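Local structure of N-acetylneuraminic acid (Sialic acid) synthetase (Leptospira borgpetersenii serovar Hardjo-bovis, 6NCS) at residues A[62-66]-A[79-83]; A[194-198]-A[220-226]. The protein probably makes N-acylneuraminate (sialic acid) or its 9-phosphate as a NeuB-family TIM-barrel synthase, and binds a manganese ion. Where two conformers were deposited one is given. Numbering follows the deposited sequence.

Contact 1 (A[62-66]-A[79-83]); sequences AYNSE and VKPAE
The segment 62-66 leaves strand 57-62 in an extended conformation (Y63 phi/psi -154/162) and turns into helix 65-69 with N64 at its N-cap; 79-83 is the turn that follows helix 73-79, with A82 N hydrogen-bonded to V79 O (3.1 Å). The CA atoms of S65 and K80 lie 5.6 Å apart, those of Y63 and E83 6.7 Å. Y63 OH (chi1 p) donates to V79 O (2.6 Å), and Y63 CE2 meets V79 CG2 at 3.8 Å. This is a loop after a TIM-barrel strand, on the manganese-bearing C-terminal side. E83, long enough to span the gap, is the hub of the polar network: OE2 accepts from S65 N (2.8 Å) and S65 OG (2.6 Å; chi1 m), and pairs with K80 NZ (2.9 Å). K80 NZ also bridges to E66 OE1 (2.8 Å), offsetting the like charges of E66 and E83. A water O lies 2.8 Å from N64 ND2, accepting, and 2.7 Å from E83 OE1, donating, while N64 OD1 caps E67 N.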
ATOM      1  N   ALA A  62     -19.446  -5.183 -24.696  1.00 16.09           N
ATOM      2  CA  ALA A  62     -20.623  -5.600 -25.458  1.00 16.89           C
ATOM      3  C   ALA A  62     -21.641  -4.465 -25.425  1.00 20.57           C
ATOM      4  O   ALA A  62     -22.275  -4.220 -24.390  1.00 17.61           O
ATOM      5  CB  ALA A  62     -21.212  -6.889 -24.880  1.00 17.23           C
ATOM      6  N   TYR A  63     -21.806  -3.770 -26.552  1.00 18.55           N
ATOM      7  CA  TYR A  63     -22.552  -2.521 -26.529  1.00 19.39           C
ATOM      8  C   TYR A  63     -23.148  -2.251 -27.898  1.00 20.69           C
ATOM      9  O   TYR A  63     -22.723  -2.820 -28.909  1.00 20.90           O
ATOM     10  CB  TYR A  63     -21.655  -1.336 -26.132  1.00 19.13           C
ATOM     11  CG  TYR A  63     -20.557  -1.128 -27.145  1.00 21.88           C
ATOM     12  CD1 TYR A  63     -19.429  -1.937 -27.145  1.00 20.90           C
ATOM     13  CD2 TYR A  63     -20.669  -0.155 -28.132  1.00 20.94           C
ATOM     14  CE1 TYR A  63     -18.439  -1.780 -28.104  1.00 18.83           C
ATOM     15  CE2 TYR A  63     -19.684   0.011 -29.087  1.00 22.67           C
ATOM     16  CZ  TYR A  63     -18.570  -0.801 -29.062  1.00 19.92           C
ATOM     17  OH  TYR A  63     -17.591  -0.640 -30.014  1.00 23.09           O
ATOM     18  N   ASN A  64     -24.139  -1.369 -27.907  1.00 21.71           N
ATOM     19  CA  ASN A  64     -24.623  -0.718 -29.117  1.00 23.19           C
ATOM     20  C   ASN A  64     -24.173   0.738 -29.078  1.00 24.83           C
ATOM     21  O   ASN A  64     -24.422   1.441 -28.091  1.00 23.60           O
ATOM     22  CB  ASN A  64     -26.147  -0.817 -29.217  1.00 24.28           C
ATOM     23  CG  ASN A  64     -26.716   0.031 -30.341  1.00 28.56           C
ATOM     24  OD1 ASN A  64     -27.181   1.147 -30.117  1.00 26.89           O
ATOM     25  ND2 ASN A  64     -26.684  -0.504 -31.561  1.00 33.78           N
ATOM     26  N   SER A  65     -23.494   1.180 -30.141  1.00 24.37           N
ATOM     27  CA  SER A  65     -22.875   2.507 -30.145  1.00 29.18           C
ATOM     28  C   SER A  65     -23.896   3.610 -29.889  1.00 33.86           C
ATOM     29  O   SER A  65     -23.663   4.506 -29.067  1.00 26.02           O
ATOM     30  CB  SER A  65     -22.165   2.745 -31.479  1.00 25.98           C
ATOM     31  OG  SER A  65     -21.154   1.773 -31.697  1.00 24.86           O
ATOM     32  N   GLU A  66     -25.024   3.576 -30.607  1.00 27.45           N
ATOM     33  CA  GLU A  66     -26.034   4.621 -30.464  1.00 28.87           C
ATOM     34  C   GLU A  66     -26.649   4.623 -29.067  1.00 35.39           C
ATOM     35  O   GLU A  66     -26.918   5.688 -28.497  1.00 28.81           O
ATOM     36  CB  GLU A  66     -27.119   4.448 -31.527  1.00 30.49           C
ATOM     37  CG  GLU A  66     -26.675   4.814 -32.935  1.00 37.37           C
ATOM     38  CD  GLU A  66     -26.011   3.667 -33.676  1.00 39.80           C
ATOM     39  OE1 GLU A  66     -25.784   2.596 -33.071  1.00 32.48           O
ATOM     40  OE2 GLU A  66     -25.728   3.838 -34.882  1.00 39.64           O
ATOM     41  N   VAL A  79     -16.699   4.347 -32.195  1.00 32.53           N
ATOM     42  CA  VAL A  79     -16.825   3.023 -31.589  1.00 26.63           C
ATOM     43  C   VAL A  79     -17.667   2.065 -32.419  1.00 24.05           C
ATOM     44  O   VAL A  79     -17.681   0.860 -32.120  1.00 26.23           O
ATOM     45  CB  VAL A  79     -17.400   3.103 -30.157  1.00 23.02           C
ATOM     46  CG1 VAL A  79     -16.524   3.983 -29.267  1.00 27.09           C
ATOM     47  CG2 VAL A  79     -18.843   3.586 -30.180  1.00 25.83           C
ATOM     48  N   LYS A  80     -18.380   2.553 -33.432  1.00 25.89           N
ATOM     49  CA  LYS A  80     -19.165   1.661 -34.283  1.00 26.42           C
ATOM     50  C   LYS A  80     -18.355   0.504 -34.862  1.00 35.87           C
ATOM     51  O   LYS A  80     -18.840  -0.638 -34.812  1.00 25.19           O
ATOM     52  CB  LYS A  80     -19.833   2.473 -35.401  1.00 28.98           C
ATOM     53  CG  LYS A  80     -20.974   1.736 -36.066  1.00 31.53           C
ATOM     54  CD  LYS A  80     -21.906   1.216 -34.992  1.00 40.78           C
ATOM     55  CE  LYS A  80     -23.285   0.910 -35.508  1.00 39.44           C
ATOM     56  NZ  LYS A  80     -24.215   0.641 -34.376  1.00 33.87           N
ATOM     57  N   PRO A  81     -17.146   0.706 -35.409  1.00 30.40           N
ATOM     58  CA  PRO A  81     -16.418  -0.432 -35.994  1.00 27.37           C
ATOM     59  C   PRO A  81     -16.001  -1.483 -34.988  1.00 27.39           C
ATOM     60  O   PRO A  81     -15.761  -2.623 -35.391  1.00 25.43           O
ATOM     61  CB  PRO A  81     -15.186   0.224 -36.636  1.00 32.73           C
ATOM     62  CG  PRO A  81     -15.586   1.619 -36.872  1.00 33.60           C
ATOM     63  CD  PRO A  81     -16.479   1.981 -35.731  1.00 28.03           C
ATOM     64  N   ALA A  82     -15.892  -1.143 -33.709  1.00 27.07           N
ATOM     65  CA  ALA A  82     -15.400  -2.071 -32.702  1.00 25.72           C
ATOM     66  C   ALA A  82     -16.505  -2.904 -32.072  1.00 21.58           C
ATOM     67  O   ALA A  82     -16.231  -3.665 -31.142  1.00 20.78           O
ATOM     68  CB  ALA A  82     -14.638  -1.307 -31.612  1.00 19.90           C
ATOM     69  N   GLU A  83     -17.743  -2.790 -32.552  1.00 22.84           N
ATOM     70  CA  GLU A  83     -18.815  -3.615 -32.014  1.00 21.67           C
ATOM     71  C   GLU A  83     -18.583  -5.075 -32.374  1.00 24.31           C
ATOM     72  O   GLU A  83     -18.278  -5.399 -33.526  1.00 26.99           O
ATOM     73  CB  GLU A  83     -20.169  -3.156 -32.553  1.00 23.03           C
ATOM     74  CG  GLU A  83     -20.686  -1.865 -31.934  1.00 26.42           C
ATOM     75  CD  GLU A  83     -22.108  -1.534 -32.360  1.00 33.33           C
ATOM     76  OE1 GLU A  83     -22.832  -2.457 -32.788  1.00 32.80           O
ATOM     77  OE2 GLU A  83     -22.502  -0.350 -32.268  1.00 27.91           O
TER
HETATM   78  O   HOH W   1     -25.333  -2.920 -32.011  1.00 33.59           O

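Contact 2 (A[194-198]-A[220-226]); sequences IQTLK and AVASGAE
A helix flank here faces a helix C-terminus. Segment 194-198 is regular helix, K198 N hydrogen-bonded to I194 O at 2.9 Å; 220-226 is the last turn of helix 215-222 and the link to strand 227-231. That turn ends in a Schellman motif, with A225 N to A220 O at 2.9 Å and G224 N to V221 O at 3.0 Å. G224 is its C-prime residue (phi/psi 116/-1): a CB would jam against the preceding carbonyl and clash with Q195 NE2, so glycine suits both turn and contact. I194 and G224 are in register, CA to CA 6.5 Å. I194, chi1 m and chi2 t, points toward the turn, laying CD1 3.9 Å from A220 CB and 4.2 Å from A225 CB, small alanines that leave room for it. S223 at chi1 p folds back, OG to A220 O 2.9 Å, so that its hydroxyl is satisfied beside I194 CD1 (3.5 Å). Two long polar side chains donate hydrogen bonds to carbonyls just past the helix end. Q195, m at chi1 and chi2, bends NE2 to S223 O (3.3 Å); K198 (chi1 m, chi2 t) carries NZ to G224 O at 2.7 Å. The salt bridge from K198 NZ to E226 OE1, 4.0 Å, is long, and E226 is held more firmly by S10 and I205 N. Q195 and S223 also pack against Q195 and A222 of the second subunit. In the TIM barrel, consecutive helices 193-200 and 215-222 thus pack over strand 205-209, I194 and A220 resting on Y207, while V221 meets helix 249-266.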
ATOM      1  N   ILE A 194      -9.267   2.614  -1.517  1.00 13.98           N
ATOM      2  CA  ILE A 194      -9.341   1.154  -1.454  1.00 13.42           C
ATOM      3  C   ILE A 194      -9.509   0.693  -0.009  1.00 17.66           C
ATOM      4  O   ILE A 194     -10.370  -0.142   0.300  1.00 15.50           O
ATOM      5  CB  ILE A 194      -8.099   0.532  -2.118  1.00 10.78           C
ATOM      6  CG1 ILE A 194      -8.142   0.798  -3.635  1.00 15.32           C
ATOM      7  CG2 ILE A 194      -7.993  -0.988  -1.788  1.00 13.85           C
ATOM      8  CD1 ILE A 194      -6.815   0.591  -4.349  1.00 18.06           C
ATOM      9  N   GLN A 195      -8.708   1.245   0.908  1.00 13.87           N
ATOM     10  CA  GLN A 195      -8.840   0.856   2.306  1.00 15.26           C
ATOM     11  C   GLN A 195     -10.139   1.373   2.908  1.00 16.12           C
ATOM     12  O   GLN A 195     -10.736   0.707   3.760  1.00 20.68           O
ATOM     13  CB  GLN A 195      -7.643   1.355   3.117  1.00 20.83           C
ATOM     14  CG  GLN A 195      -6.433   0.486   2.995  1.00 35.32           C
ATOM     15  CD  GLN A 195      -6.659  -0.901   3.552  1.00 26.63           C
ATOM     16  OE1 GLN A 195      -7.417  -1.086   4.510  1.00 34.88           O
ATOM     17  NE2 GLN A 195      -6.009  -1.890   2.947  1.00 31.92           N
ATOM     18  N   THR A 196     -10.568   2.572   2.509  1.00 17.28           N
ATOM     19  CA  THR A 196     -11.863   3.082   2.940  1.00 20.01           C
ATOM     20  C   THR A 196     -12.972   2.110   2.571  1.00 18.19           C
ATOM     21  O   THR A 196     -13.853   1.813   3.386  1.00 18.03           O
ATOM     22  CB  THR A 196     -12.115   4.451   2.311  1.00 19.08           C
ATOM     23  OG1 THR A 196     -11.126   5.370   2.783  1.00 21.36           O
ATOM     24  CG2 THR A 196     -13.501   4.978   2.672  1.00 19.41           C
ATOM     25  N   LEU A 197     -12.931   1.592   1.343  1.00 14.31           N
ATOM     26  CA  LEU A 197     -13.938   0.630   0.911  1.00 15.21           C
ATOM     27  C   LEU A 197     -13.784  -0.704   1.636  1.00 19.87           C
ATOM     28  O   LEU A 197     -14.786  -1.331   1.998  1.00 18.86           O
ATOM     29  CB  LEU A 197     -13.858   0.425  -0.604  1.00 15.84           C
ATOM     30  CG  LEU A 197     -14.239   1.621  -1.482  1.00 11.92           C
ATOM     31  CD1 LEU A 197     -13.893   1.301  -2.921  1.00 13.77           C
ATOM     32  CD2 LEU A 197     -15.736   1.919  -1.346  1.00 13.54           C
ATOM     33  N   LYS A 198     -12.541  -1.162   1.846  1.00 16.18           N
ATOM     34  CA  LYS A 198     -12.338  -2.433   2.543  1.00 17.18           C
ATOM     35  C   LYS A 198     -12.818  -2.361   3.982  1.00 24.80           C
ATOM     36  O   LYS A 198     -13.252  -3.374   4.540  1.00 23.18           O
ATOM     37  CB  LYS A 198     -10.860  -2.841   2.513  1.00 17.52           C
ATOM     38  CG  LYS A 198     -10.394  -3.356   1.162  1.00 22.86           C
ATOM     39  CD  LYS A 198      -8.906  -3.694   1.159  1.00 22.53           C
ATOM     40  CE  LYS A 198      -8.672  -5.158   1.501  1.00 29.41           C
ATOM     41  NZ  LYS A 198      -7.324  -5.631   1.065  1.00 30.08           N
ATOM     42  N   ALA A 220      -1.473   0.189  -6.042  1.00 11.84           N
ATOM     43  CA  ALA A 220      -2.812  -0.160  -5.575  1.00 10.92           C
ATOM     44  C   ALA A 220      -2.822  -1.518  -4.894  1.00 12.89           C
ATOM     45  O   ALA A 220      -3.501  -1.700  -3.877  1.00 14.63           O
ATOM     46  CB  ALA A 220      -3.810  -0.133  -6.739  1.00 11.03           C
ATOM     47  N   VAL A 221      -2.048  -2.475  -5.420  1.00  8.96           N
ATOM     48  CA  VAL A 221      -1.872  -3.762  -4.739  1.00 12.08           C
ATOM     49  C   VAL A 221      -1.276  -3.560  -3.354  1.00 15.73           C
ATOM     50  O   VAL A 221      -1.752  -4.140  -2.373  1.00 11.28           O
ATOM     51  CB  VAL A 221      -1.006  -4.716  -5.585  1.00 11.67           C
ATOM     52  CG1 VAL A 221      -0.686  -5.979  -4.796  1.00 11.55           C
ATOM     53  CG2 VAL A 221      -1.710  -5.069  -6.886  1.00 13.89           C
ATOM     54  N   ALA A 222      -0.220  -2.741  -3.245  1.00 12.99           N
ATOM     55  CA  ALA A 222       0.348  -2.487  -1.923  1.00 11.46           C
ATOM     56  C   ALA A 222      -0.659  -1.815  -0.996  1.00 11.38           C
ATOM     57  O   ALA A 222      -0.612  -2.015   0.225  1.00 17.45           O
ATOM     58  CB  ALA A 222       1.617  -1.632  -2.027  1.00 15.10           C
ATOM     59  N   SER A 223      -1.582  -1.036  -1.544  1.00 12.79           N
ATOM     60  CA  SER A 223      -2.578  -0.374  -0.716  0.68 13.00           C
ATOM     61  C   SER A 223      -3.809  -1.242  -0.464  1.00 15.89           C
ATOM     62  O   SER A 223      -4.789  -0.750   0.104  1.00 20.46           O
ATOM     63  CB  SER A 223      -2.988   0.959  -1.340  0.68 14.99           C
ATOM     64  OG  SER A 223      -3.844   0.755  -2.444  0.68 20.47           O
ATOM     65  N   GLY A 224      -3.787  -2.508  -0.871  1.00 15.51           N
ATOM     66  CA  GLY A 224      -4.844  -3.446  -0.504  1.00 12.77           C
ATOM     67  C   GLY A 224      -5.692  -3.999  -1.635  1.00 16.79           C
ATOM     68  O   GLY A 224      -6.588  -4.809  -1.356  1.00 15.49           O
ATOM     69  N   ALA A 225      -5.482  -3.619  -2.895  1.00 11.56           N
ATOM     70  CA  ALA A 225      -6.338  -4.116  -3.976  1.00  9.41           C
ATOM     71  C   ALA A 225      -6.239  -5.630  -4.119  1.00 15.70           C
ATOM     72  O   ALA A 225      -5.143  -6.199  -4.110  1.00 15.84           O
ATOM     73  CB  ALA A 225      -5.965  -3.443  -5.292  1.00 13.46           C
ATOM     74  N   GLU A 226      -7.392  -6.284  -4.267  1.00 11.34           N
ATOM     75  CA  GLU A 226      -7.468  -7.729  -4.443  0.52 11.96           C
ATOM     76  C   GLU A 226      -7.773  -8.125  -5.878  1.00 12.21           C
ATOM     77  O   GLU A 226      -7.722  -9.319  -6.212  1.00 11.08           O
ATOM     78  CB  GLU A 226      -8.530  -8.301  -3.496  0.52 11.99           C
ATOM     79  CG  GLU A 226      -8.396  -7.757  -2.073  0.52 16.95           C
ATOM     80  CD  GLU A 226      -9.481  -8.249  -1.136  0.52 22.97           C
ATOM     81  OE1 GLU A 226     -10.371  -7.444  -0.764  0.52 22.67           O
ATOM     82  OE2 GLU A 226      -9.445  -9.444  -0.778  0.52 24.21           O
TER
HETATM   83  O   HOH W   2      -5.814   1.847   0.217  1.00 17.60           O

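Contacts 1 and 2 lie on opposite sides of the chain's centre, their own centres 33 Å apart and their nearest atoms about 22 Å apart, so they do not touch. They follow one another along the chain within one TIM barrel: contact 1 sits in the loop region after the C-terminal end of strand 57-62, whereas contact 2 joins two outer helices near the N-terminal end of strand 227-231. That strand ends at H231, which with H210 ligates the manganese. Neither contact supplies a metal ligand: the Y63 side chain is about 12 Å from the ion, and that of A220 about 11 Å from the side chain of H210. Contact 2 alone reaches the second subunit.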